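Local coordinates for methionine gamma-lyase (Trichomonas vaginalis, PDB 1PFF), which is a PLP-dependent enzyme of the Cys/Met metabolism family, with an aminotransferase-like fold and an assembly of four chains, at residues G24-S29 with G48-L53; V30-K35 with K174-A179; H56-R59 with E64-F67; V87-P92 with I100-A105. All blocks are in the same frame, centred on the assembly; numbering follows the deposited sequence.

Contact 1: G24-S29 with G48-L53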
loop_
_atom_site.group_PDB
_atom_site.type_symbol
_atom_site.label_atom_id
_atom_site.label_comp_id
_atom_site.label_asym_id
_atom_site.label_seq_id
_atom_site.Cartn_x
_atom_site.Cartn_y
_atom_site.Cartn_z
ATOM N N GLY A 24 -2.217 -1.703 22.230
ATOM C CA GLY A 24 -3.630 -1.586 21.901
ATOM C C GLY A 24 -4.419 -2.847 22.226
ATOM O O GLY A 24 -5.545 -2.759 22.719
ATOM N N ALA A 25 -3.818 -4.015 21.981
ATOM C CA ALA A 25 -4.439 -5.310 22.305
ATOM C C ALA A 25 -4.598 -5.482 23.816
ATOM O O ALA A 25 -5.683 -5.854 24.294
ATOM C CB ALA A 25 -3.615 -6.464 21.724
ATOM N N ILE A 26 -3.524 -5.204 24.555
ATOM C CA ILE A 26 -3.556 -5.265 26.034
ATOM C C ILE A 26 -4.575 -4.270 26.576
ATOM O O ILE A 26 -5.419 -4.612 27.401
ATOM C CB ILE A 26 -2.153 -4.975 26.649
ATOM C CG1 ILE A 26 -1.146 -6.066 26.240
ATOM C CG2 ILE A 26 -2.262 -4.850 28.177
ATOM C CD1 ILE A 26 0.324 -5.682 26.434
ATOM N N ALA A 27 -4.482 -3.029 26.111
ATOM C CA ALA A 27 -5.357 -1.954 26.588
ATOM C C ALA A 27 -6.833 -2.231 26.325
ATOM O O ALA A 27 -7.658 -2.070 27.229
ATOM C CB ALA A 27 -4.946 -0.611 25.973
ATOM N N ALA A 28 -7.165 -2.652 25.099
ATOM C CA ALA A 28 -8.559 -2.917 24.730
ATOM C C ALA A 28 -9.124 -4.105 25.487
ATOM O O ALA A 28 -10.335 -4.217 25.641
ATOM C CB ALA A 28 -8.720 -3.139 23.223
ATOM N N SER A 29 -8.252 -4.991 25.957
ATOM C CA SER A 29 -8.694 -6.093 26.803
ATOM C C SER A 29 -8.922 -5.591 28.240
ATOM O O SER A 29 -10.033 -5.704 28.775
ATOM C CB SER A 29 -7.683 -7.238 26.763
ATOM O OG SER A 29 -7.596 -7.800 25.463
ATOM N N GLY A 48 8.234 -3.024 29.506
ATOM C CA GLY A 48 8.165 -1.672 30.045
ATOM C C GLY A 48 6.823 -0.959 29.969
ATOM O O GLY A 48 6.327 -0.459 30.988
ATOM N N CYS A 49 6.236 -0.907 28.773
ATOM C CA CYS A 49 4.993 -0.158 28.554
ATOM C C CYS A 49 3.802 -0.747 29.304
ATOM O O CYS A 49 2.963 -0.005 29.818
ATOM C CB CYS A 49 4.679 -0.042 27.063
ATOM S SG CYS A 49 5.846 1.003 26.160
ATOM N N THR A 50 3.739 -2.078 29.367
ATOM C CA THR A 50 2.680 -2.773 30.095
ATOM C C THR A 50 2.712 -2.393 31.575
ATOM O O THR A 50 1.668 -2.177 32.181
ATOM C CB THR A 50 2.816 -4.297 29.929
ATOM O OG1 THR A 50 2.801 -4.623 28.536
ATOM C CG2 THR A 50 1.584 -5.017 30.471
ATOM N N HIS A 51 3.917 -2.301 32.137
ATOM C CA HIS A 51 4.085 -1.954 33.539
ATOM C C HIS A 51 3.547 -0.549 33.816
ATOM O O HIS A 51 2.859 -0.338 34.809
ATOM C CB HIS A 51 5.547 -2.070 33.970
ATOM C CG HIS A 51 5.746 -1.920 35.447
ATOM N ND1 HIS A 51 5.593 -2.968 36.331
ATOM C CD2 HIS A 51 6.066 -0.838 36.196
ATOM C CE1 HIS A 51 5.818 -2.539 37.562
ATOM N NE2 HIS A 51 6.107 -1.249 37.508
ATOM N N ALA A 52 3.849 0.391 32.923
ATOM C CA ALA A 52 3.361 1.765 33.041
ATOM C C ALA A 52 1.829 1.846 32.984
ATOM O O ALA A 52 1.211 2.580 33.766
ATOM C CB ALA A 52 3.984 2.647 31.973
ATOM N N LEU A 53 1.216 1.088 32.073
ATOM C CA LEU A 53 -0.243 1.060 31.989
ATOM C C LEU A 53 -0.844 0.612 33.320
ATOM O O LEU A 53 -1.792 1.226 33.826
ATOM C CB LEU A 53 -0.713 0.140 30.858
ATOM C CG LEU A 53 -2.192 -0.278 30.886
ATOM C CD1 LEU A 53 -3.119 0.910 30.564
ATOM C CD2 LEU A 53 -2.452 -1.424 29.946
#
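With CG1 of I26 lying beside its own backbone N (chi1 -64°) and the chain extended beyond it (chi2 163°), CD1 is carried out to T50, while the branch CG2, anti to that N, is left to meet L53. T50 answers with its hydroxyl: I26 CD1 comes to 3.4 Å from T50 OG1. The two side chains cross nearly at right angles, a methyl against an oxygen with no hydrogen bond between them. L53 turns CG away from its backbone N (chi1 164°), reaching across so that its CD2 lies 3.9 Å from I26 CG2; the two side chains lie alongside, pointing opposite ways. The short axes stand 11.1 Å apart at closest approach and run nearly parallel, a spacing that I26 and L53 bridge with their branched ends, whereas the short A27 offers little, its CA 4.5 Å from L53 CD2. Within 24-29, S29 OG donates to A25 O at 3.0 Å, and S29 N reaches the same oxygen from the opposite face, which gives the hydroxyl a partner inside a buried helix. Around this apolar layer, I26 also rests on V140 of strand 138-142, Y88 of strand 84-90 touches both I26 and T50, A28 packs on V168 and I173 of helix 162-177, and A27 and L53 meet I176 and D175 of the second subunit.

Contact 2: V30-K35 with K174-A179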
loop_
_atom_site.group_PDB
_atom_site.type_symbol
_atom_site.label_atom_id
_atom_site.label_comp_id
_atom_site.label_asym_id
_atom_site.label_seq_id
_atom_site.Cartn_x
_atom_site.Cartn_y
_atom_site.Cartn_z
ATOM N N VAL A 30 -7.894 -5.006 28.853
ATOM C CA VAL A 30 -7.989 -4.627 30.271
ATOM C C VAL A 30 -8.970 -3.495 30.586
ATOM O O VAL A 30 -9.769 -3.632 31.510
ATOM C CB VAL A 30 -6.601 -4.386 30.961
ATOM C CG1 VAL A 30 -5.701 -5.613 30.810
ATOM C CG2 VAL A 30 -5.915 -3.113 30.460
ATOM N N TRP A 31 -8.935 -2.392 29.834
ATOM C CA TRP A 31 -9.856 -1.287 30.133
ATOM C C TRP A 31 -11.317 -1.729 29.956
ATOM O O TRP A 31 -12.194 -1.276 30.683
ATOM C CB TRP A 31 -9.605 -0.064 29.246
ATOM C CG TRP A 31 -8.302 0.681 29.437
ATOM C CD1 TRP A 31 -7.247 0.716 28.562
ATOM C CD2 TRP A 31 -7.948 1.555 30.518
ATOM N NE1 TRP A 31 -6.253 1.537 29.043
ATOM C CE2 TRP A 31 -6.651 2.056 30.250
ATOM C CE3 TRP A 31 -8.584 1.950 31.703
ATOM C CZ2 TRP A 31 -5.986 2.938 31.112
ATOM C CZ3 TRP A 31 -7.919 2.832 32.566
ATOM C CH2 TRP A 31 -6.631 3.314 32.258
ATOM N N THR A 32 -11.575 -2.610 28.986
ATOM C CA THR A 32 -12.937 -3.085 28.718
ATOM C C THR A 32 -13.572 -3.801 29.914
ATOM O O THR A 32 -14.783 -3.682 30.157
ATOM C CB THR A 32 -12.926 -4.026 27.493
ATOM O OG1 THR A 32 -12.536 -3.285 26.332
ATOM C CG2 THR A 32 -14.334 -4.520 27.153
ATOM N N PHE A 33 -12.752 -4.549 30.648
ATOM C CA PHE A 33 -13.257 -5.464 31.674
ATOM C C PHE A 33 -12.973 -5.024 33.106
ATOM O O PHE A 33 -13.183 -5.781 34.069
ATOM C CB PHE A 33 -12.786 -6.900 31.391
ATOM C CG PHE A 33 -13.336 -7.457 30.100
ATOM C CD1 PHE A 33 -12.512 -7.626 28.986
ATOM C CD2 PHE A 33 -14.686 -7.757 29.983
ATOM C CE1 PHE A 33 -13.031 -8.109 27.773
ATOM C CE2 PHE A 33 -15.213 -8.252 28.784
ATOM C CZ PHE A 33 -14.381 -8.422 27.679
ATOM N N LEU A 34 -12.524 -3.782 33.236
ATOM C CA LEU A 34 -12.273 -3.174 34.539
ATOM C C LEU A 34 -13.155 -1.947 34.728
ATOM O O LEU A 34 -13.719 -1.423 33.767
ATOM C CB LEU A 34 -10.793 -2.774 34.678
ATOM C CG LEU A 34 -9.774 -3.916 34.786
ATOM C CD1 LEU A 34 -8.341 -3.381 34.751
ATOM C CD2 LEU A 34 -10.001 -4.830 36.028
ATOM N N LYS A 35 -13.254 -1.508 35.978
ATOM C CA LYS A 35 -13.889 -0.249 36.349
ATOM C C LYS A 35 -13.263 0.208 37.657
ATOM O O LYS A 35 -12.591 -0.578 38.339
ATOM C CB LYS A 35 -15.409 -0.399 36.489
ATOM C CG LYS A 35 -15.867 -1.450 37.487
ATOM C CD LYS A 35 -17.367 -1.446 37.622
ATOM C CE LYS A 35 -17.875 -2.796 38.098
ATOM N NZ LYS A 35 -17.129 -3.342 39.268
ATOM N N LYS A 174 -13.462 0.488 19.684
ATOM C CA LYS A 174 -14.297 1.580 19.168
ATOM C C LYS A 174 -14.457 2.770 20.117
ATOM O O LYS A 174 -14.481 3.916 19.661
ATOM C CB LYS A 174 -15.678 1.071 18.748
ATOM C CG LYS A 174 -15.680 0.325 17.427
ATOM C CD LYS A 174 -17.102 0.043 16.947
ATOM C CE LYS A 174 -17.095 -0.899 15.743
ATOM N NZ LYS A 174 -18.025 -0.431 14.663
ATOM N N ASP A 175 -14.599 2.502 21.416
ATOM C CA ASP A 175 -14.814 3.575 22.386
ATOM C C ASP A 175 -13.559 3.950 23.173
ATOM O O ASP A 175 -13.220 5.137 23.270
ATOM C CB ASP A 175 -15.935 3.227 23.376
ATOM C CG ASP A 175 -17.292 3.046 22.712
ATOM O OD1 ASP A 175 -17.473 3.413 21.532
ATOM O OD2 ASP A 175 -18.247 2.516 23.318
ATOM N N ILE A 176 -12.870 2.962 23.736
ATOM C CA ILE A 176 -11.868 3.249 24.762
ATOM C C ILE A 176 -10.509 3.684 24.210
ATOM O O ILE A 176 -9.983 4.730 24.603
ATOM C CB ILE A 176 -11.716 2.061 25.750
ATOM C CG1 ILE A 176 -13.011 1.860 26.551
ATOM C CG2 ILE A 176 -10.554 2.309 26.707
ATOM C CD1 ILE A 176 -13.185 0.438 27.116
ATOM N N THR A 177 -9.954 2.885 23.306
ATOM C CA THR A 177 -8.585 3.103 22.819
ATOM C C THR A 177 -8.529 3.744 21.438
ATOM O O THR A 177 -7.564 4.441 21.121
ATOM C CB THR A 177 -7.815 1.777 22.749
ATOM O OG1 THR A 177 -8.461 0.909 21.815
ATOM C CG2 THR A 177 -7.864 1.021 24.086
ATOM N N GLY A 178 -9.528 3.463 20.603
ATOM C CA GLY A 178 -9.451 3.794 19.192
ATOM C C GLY A 178 -8.277 3.113 18.491
ATOM O O GLY A 178 -7.830 3.587 17.458
ATOM N N ALA A 179 -7.771 2.013 19.055
ATOM C CA ALA A 179 -6.591 1.324 18.499
ATOM C C ALA A 179 -6.958 0.372 17.358
ATOM O O ALA A 179 -6.791 -0.853 17.464
ATOM C CB ALA A 179 -5.809 0.597 19.604
#
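The hydroxyl OG1 of T177, next to the I176 that packs on W31 and T32, is gripped twice: it accepts from A179 N at 3.1 Å with a nearly straight N-H (161°), and it bonds to G172 O earlier in the helix. The first bond makes an ST turn at the end of helix 162-177, where a wider pi-type turn gives way to G178; its positive phi (60°) suits glycine. This helix end lies against the C-terminal part of helix 22-33 in a buried, apolar join. I176 is beta-branched and sends two methyls across. CG2, anti to the backbone N, comes to 3.6 Å from W31 CB, and CD1, on the extended other branch (chi2 157°), lies 3.9 Å from T32 OG1. That hydroxyl already bonds A28 O in its own helix, and the methyl beside it makes a packing contact only. The polar edge of W31 is used between chains: NE1 donates to I176 O of the second subunit, and I176 O here accepts from W31 NE1 of that subunit, a reciprocal pair. The ring also meets F61 of the second subunit edge to face. Within the chain, I176 CG2 approaches the indole obliquely, 3.9 Å from W31 CG.

Contact 3: H56-R59 with E64-F67. With EDO (1,2-ethanediol), chain O; EDO (1,2-ethanediol), chain C.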
loop_
_atom_site.group_PDB
_atom_site.type_symbol
_atom_site.label_atom_id
_atom_site.label_comp_id
_atom_site.label_asym_id
_atom_site.label_seq_id
_atom_site.Cartn_x
_atom_site.Cartn_y
_atom_site.Cartn_z
ATOM N N HIS A 56 0.738 3.059 36.661
ATOM C CA HIS A 56 0.364 4.467 36.728
ATOM C C HIS A 56 -1.078 4.711 36.276
ATOM O O HIS A 56 -1.833 5.378 36.981
ATOM C CB HIS A 56 1.339 5.341 35.925
ATOM C CG HIS A 56 2.781 5.147 36.290
ATOM N ND1 HIS A 56 3.291 5.468 37.533
ATOM C CD2 HIS A 56 3.828 4.678 35.567
ATOM C CE1 HIS A 56 4.584 5.194 37.562
ATOM N NE2 HIS A 56 4.935 4.714 36.382
ATOM N N GLN A 57 -1.459 4.163 35.121
ATOM C CA GLN A 57 -2.737 4.506 34.491
ATOM C C GLN A 57 -3.978 3.861 35.129
ATOM O O GLN A 57 -4.942 4.559 35.474
ATOM C CB GLN A 57 -2.686 4.253 32.981
ATOM C CG GLN A 57 -1.478 4.899 32.285
ATOM C CD GLN A 57 -1.436 6.425 32.422
ATOM O OE1 GLN A 57 -2.441 7.060 32.747
ATOM N NE2 GLN A 57 -0.271 7.011 32.153
ATOM N N LEU A 58 -3.961 2.544 35.291
ATOM C CA LEU A 58 -5.063 1.865 35.957
ATOM C C LEU A 58 -5.279 2.441 37.366
ATOM O O LEU A 58 -6.408 2.757 37.753
ATOM C CB LEU A 58 -4.841 0.347 35.991
ATOM C CG LEU A 58 -4.882 -0.414 34.657
ATOM C CD1 LEU A 58 -4.754 -1.910 34.904
ATOM C CD2 LEU A 58 -6.146 -0.119 33.858
ATOM N N ARG A 59 -4.187 2.597 38.110
ATOM C CA ARG A 59 -4.239 3.081 39.491
ATOM C C ARG A 59 -4.834 4.478 39.649
ATOM O O ARG A 59 -5.514 4.736 40.640
ATOM C CB ARG A 59 -2.849 3.044 40.137
ATOM C CG ARG A 59 -2.385 1.648 40.546
ATOM C CD ARG A 59 -1.090 1.659 41.348
ATOM N NE ARG A 59 -0.783 0.350 41.914
ATOM C CZ ARG A 59 0.446 -0.107 42.128
ATOM N NH1 ARG A 59 1.508 0.636 41.832
ATOM N NH2 ARG A 59 0.613 -1.308 42.656
ATOM N N GLU A 64 -7.193 -1.126 41.784
ATOM C CA GLU A 64 -6.123 -1.610 42.649
ATOM C C GLU A 64 -5.320 -2.629 41.862
ATOM O O GLU A 64 -5.898 -3.463 41.160
ATOM C CB GLU A 64 -6.698 -2.236 43.929
ATOM C CG GLU A 64 -7.806 -1.390 44.545
ATOM C CD GLU A 64 -8.462 -2.019 45.760
ATOM O OE1 GLU A 64 -8.427 -3.260 45.912
ATOM O OE2 GLU A 64 -9.029 -1.253 46.562
ATOM N N VAL A 65 -3.995 -2.545 41.956
ATOM C CA VAL A 65 -3.116 -3.440 41.200
ATOM C C VAL A 65 -2.068 -4.014 42.153
ATOM O O VAL A 65 -1.427 -3.279 42.903
ATOM C CB VAL A 65 -2.400 -2.688 40.035
ATOM C CG1 VAL A 65 -1.441 -3.622 39.268
ATOM C CG2 VAL A 65 -3.416 -2.061 39.096
ATOM N N ASP A 66 -1.913 -5.328 42.135
ATOM C CA ASP A 66 -0.776 -5.952 42.792
ATOM C C ASP A 66 0.174 -6.483 41.727
ATOM O O ASP A 66 -0.269 -7.153 40.797
ATOM C CB ASP A 66 -1.250 -7.107 43.665
ATOM C CG ASP A 66 -1.843 -6.636 44.979
ATOM O OD1 ASP A 66 -1.132 -5.964 45.753
ATOM O OD2 ASP A 66 -3.006 -6.894 45.321
ATOM N N PHE A 67 1.467 -6.182 41.851
ATOM C CA PHE A 67 2.488 -6.858 41.035
ATOM C C PHE A 67 3.135 -7.957 41.866
ATOM O O PHE A 67 3.681 -7.692 42.942
ATOM C CB PHE A 67 3.574 -5.889 40.553
ATOM C CG PHE A 67 3.069 -4.804 39.654
ATOM C CD1 PHE A 67 2.793 -3.535 40.168
ATOM C CD2 PHE A 67 2.863 -5.045 38.293
ATOM C CE1 PHE A 67 2.322 -2.514 39.333
ATOM C CE2 PHE A 67 2.393 -4.023 37.447
ATOM C CZ PHE A 67 2.129 -2.756 37.977
HETATM C C1 EDO O . -2.517 -0.779 45.999
HETATM O O1 EDO O . -2.542 -2.202 46.010
HETATM C C2 EDO O . -3.480 -0.233 44.941
HETATM O O2 EDO O . -2.881 -0.299 43.660
HETATM C C1 EDO C . -13.952 -0.857 46.927
HETATM O O1 EDO C . -13.546 -1.695 45.851
HETATM C C2 EDO C . -12.796 -0.635 47.899
HETATM O O2 EDO C . -11.928 -1.762 47.897
#
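The guanidinium of R59 has F67 CE1 over one face, while V65 O and O2 of a 1,2-ethanediol lie at its edge, near its plane; the ring of F67 is turned almost perpendicular to it (86°). R59 NH2 stands 3.9 Å from F67 CE1, approaching that ring obliquely, and V65 CG1 lies 3.8 Å above one face of the F67 ring, offset toward the rim. The polar link is R59 NH2 to V65 O, 2.8 Å and fairly straight (161°), though the donor sits well above the carbonyl plane (40°). Arginine suits the place because its extended chain crosses V65 nearly at right angles at the outermost strand of the sheet within the chain, which brings its charged end to a backbone oxygen, and its apolar CG passes V65 CG2 on the way. The diol, probably from the crystallisation liquor, bridges the R59 side chain and the strand backbone: its O2 accepts from R59 NE at 2.8 Å and from V65 N at 3.0 Å. On the buried side, L58 CB and V65 CG2 meet at 4.2 Å. Helix 48-60 and strand 64-68 are consecutive parts of a beta-alpha-beta unit. Its first strand, 39-43, pairs with E64 and D66 and places L40 against both L58 and V65, while W31 of helix 22-33 packs on L58 and H51, earlier in helix 48-60, stacks on F67.

Contact 4: V87-P92 with I100-A105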
loop_
_atom_site.group_PDB
_atom_site.type_symbol
_atom_site.label_atom_id
_atom_site.label_comp_id
_atom_site.label_asym_id
_atom_site.label_seq_id
_atom_site.Cartn_x
_atom_site.Cartn_y
_atom_site.Cartn_z
ATOM N N VAL A 87 -6.346 -11.582 36.060
ATOM C CA VAL A 87 -4.985 -12.070 36.313
ATOM C C VAL A 87 -4.219 -11.970 34.991
ATOM O O VAL A 87 -4.650 -12.535 33.981
ATOM C CB VAL A 87 -5.010 -13.532 36.831
ATOM C CG1 VAL A 87 -3.603 -14.165 36.843
ATOM C CG2 VAL A 87 -5.642 -13.591 38.235
ATOM N N TYR A 88 -3.111 -11.230 34.987
ATOM C CA TYR A 88 -2.362 -10.948 33.755
ATOM C C TYR A 88 -0.883 -11.326 33.857
ATOM O O TYR A 88 -0.227 -11.001 34.847
ATOM C CB TYR A 88 -2.474 -9.456 33.385
ATOM C CG TYR A 88 -1.758 -9.111 32.086
ATOM C CD1 TYR A 88 -0.376 -8.889 32.059
ATOM C CD2 TYR A 88 -2.464 -9.024 30.884
ATOM C CE1 TYR A 88 0.280 -8.591 30.875
ATOM C CE2 TYR A 88 -1.812 -8.721 29.689
ATOM C CZ TYR A 88 -0.443 -8.515 29.697
ATOM O OH TYR A 88 0.212 -8.214 28.529
ATOM N N PHE A 89 -0.360 -12.000 32.827
ATOM C CA PHE A 89 1.076 -12.269 32.726
ATOM C C PHE A 89 1.546 -12.584 31.294
ATOM O O PHE A 89 0.737 -12.835 30.393
ATOM C CB PHE A 89 1.507 -13.403 33.683
ATOM C CG PHE A 89 0.834 -14.741 33.422
ATOM C CD1 PHE A 89 1.490 -15.733 32.706
ATOM C CD2 PHE A 89 -0.445 -15.015 33.932
ATOM C CE1 PHE A 89 0.885 -16.976 32.470
ATOM C CE2 PHE A 89 -1.057 -16.243 33.705
ATOM C CZ PHE A 89 -0.389 -17.232 32.971
ATOM N N GLU A 90 2.859 -12.554 31.115
ATOM C CA GLU A 90 3.509 -13.017 29.900
ATOM C C GLU A 90 4.396 -14.188 30.268
ATOM O O GLU A 90 4.983 -14.205 31.355
ATOM C CB GLU A 90 4.397 -11.924 29.304
ATOM C CG GLU A 90 4.018 -10.504 29.679
ATOM C CD GLU A 90 5.096 -9.487 29.319
ATOM O OE1 GLU A 90 6.151 -9.882 28.752
ATOM O OE2 GLU A 90 4.883 -8.287 29.601
ATOM N N THR A 91 4.494 -15.164 29.374
ATOM C CA THR A 91 5.503 -16.217 29.514
ATOM C C THR A 91 5.951 -16.712 28.128
ATOM O O THR A 91 5.120 -16.817 27.214
ATOM C CB THR A 91 4.993 -17.372 30.430
ATOM O OG1 THR A 91 6.010 -18.374 30.575
ATOM C CG2 THR A 91 3.800 -18.115 29.796
ATOM N N PRO A 92 7.257 -16.928 27.939
ATOM C CA PRO A 92 8.288 -16.590 28.932
ATOM C C PRO A 92 8.363 -15.075 29.129
ATOM O O PRO A 92 8.057 -14.326 28.193
ATOM C CB PRO A 92 9.583 -17.100 28.290
ATOM C CG PRO A 92 9.140 -18.013 27.186
ATOM C CD PRO A 92 7.834 -17.496 26.708
ATOM N N ILE A 100 6.219 -19.010 33.518
ATOM C CA ILE A 100 5.054 -19.153 34.388
ATOM C C ILE A 100 4.196 -20.326 33.911
ATOM O O ILE A 100 3.870 -20.425 32.716
ATOM C CB ILE A 100 4.241 -17.833 34.438
ATOM C CG1 ILE A 100 5.111 -16.708 35.016
ATOM C CG2 ILE A 100 2.947 -18.014 35.258
ATOM C CD1 ILE A 100 4.641 -15.273 34.639
ATOM N N ASP A 101 3.842 -21.207 34.848
ATOM C CA ASP A 101 2.988 -22.346 34.556
ATOM C C ASP A 101 1.560 -21.874 34.249
ATOM O O ASP A 101 0.806 -21.500 35.158
ATOM C CB ASP A 101 3.014 -23.329 35.736
ATOM C CG ASP A 101 2.357 -24.649 35.411
ATOM O OD1 ASP A 101 2.819 -25.674 35.948
ATOM O OD2 ASP A 101 1.367 -24.769 34.657
ATOM N N ILE A 102 1.199 -21.886 32.963
ATOM C CA ILE A 102 -0.098 -21.352 32.517
ATOM C C ILE A 102 -1.259 -22.134 33.129
ATOM O O ILE A 102 -2.170 -21.546 33.720
ATOM C CB ILE A 102 -0.200 -21.343 30.959
ATOM C CG1 ILE A 102 0.855 -20.407 30.337
ATOM C CG2 ILE A 102 -1.605 -20.955 30.514
ATOM C CD1 ILE A 102 1.030 -20.600 28.812
ATOM N N GLU A 103 -1.229 -23.458 32.979
ATOM C CA GLU A 103 -2.289 -24.312 33.514
ATOM C C GLU A 103 -2.467 -24.088 35.028
ATOM O O GLU A 103 -3.599 -23.981 35.525
ATOM C CB GLU A 103 -2.007 -25.786 33.192
ATOM C CG GLU A 103 -3.067 -26.759 33.688
ATOM C CD GLU A 103 -3.103 -28.066 32.905
ATOM O OE1 GLU A 103 -2.147 -28.368 32.153
ATOM O OE2 GLU A 103 -4.104 -28.803 33.040
ATOM N N ASP A 104 -1.351 -23.988 35.748
ATOM C CA ASP A 104 -1.403 -23.786 37.198
ATOM C C ASP A 104 -1.882 -22.390 37.577
ATOM O O ASP A 104 -2.606 -22.226 38.568
ATOM C CB ASP A 104 -0.049 -24.072 37.857
ATOM C CG ASP A 104 -0.121 -23.977 39.367
ATOM O OD1 ASP A 104 -0.748 -24.863 39.982
ATOM O OD2 ASP A 104 0.373 -23.034 40.016
ATOM N N ALA A 105 -1.468 -21.382 36.800
ATOM C CA ALA A 105 -1.952 -20.022 37.000
ATOM C C ALA A 105 -3.472 -19.962 36.856
ATOM O O ALA A 105 -4.151 -19.347 37.680
ATOM C CB ALA A 105 -1.270 -19.039 36.030
#
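Aromatic and aliphatic packing carries most of the join between F89 and I100, I102 and A105. F89 holds its CG between the backbone N and the carbonyl carbon (chi1 61°), the crowded position, which swings the ring toward the start of helix 102-109. I100 CG2 lies over one face as a CH-pi contact, 4.0 Å from the F89 ring centroid and 27° off the ring normal. At the ring edge, I102 CG1 is 4.0 Å from F89 CE1, and A105 CB approaches obliquely to 3.6 Å from F89 CE2; a small alanine lets the first turn of the helix come this close. T91 adds its methyl, CG2, 3.8 Å from I102 CG1, and I100 CD1 comes to 3.5 Å from E90 O.

The hydrogen bonding is sparser. T91 turns OG1 anti to its backbone N and accepts from I100 N at 3.0 Å, nearly straight at 167°; one threonine thus splits its branches between a polar and an apolar task, just ahead of the cis peptide to P92. On the helical side D101 is the N-cap: its OD2 takes D104 N at 3.0 Å, met from above the carboxylate plane, while OD1 forms a salt bridge to K239.

Strand 84-90 and helix 102-109 open a beta-alpha-beta unit completed by strand 116-120. The chemistry implies a division of labour across the contact: one directed bond sets I100 against T91, and the buried apolar cluster around the F89 ring seats the first helical turn on the sheet. The D101 cap and Q240, which bonds I100 O and I102 N, also hold the helix start.

Overall arrangement
Contacts 1 and 2 share helix 22-33, their centres 11 Å apart. Contacts 1 and 3 have centres 12 Å apart and share helix 48-60; W31 and L58 join contacts 2 and 3, so the three form one packed region. Contact 4 is centred 16 Å from contact 1 and 23 Å from contact 2, yet Y88 touches contact 1. Strands 64-68 and 84-90 belong to one seven-stranded sheet, with 39-43 between them. Along the chain contact 1 alternates with contact 2, whose segments enclose contacts 3 and 4, each lying within a beta-alpha-beta unit. Contacts 1 and 2, and Q57 of contact 3, also touch the second subunit, so this helical layer borders the interface.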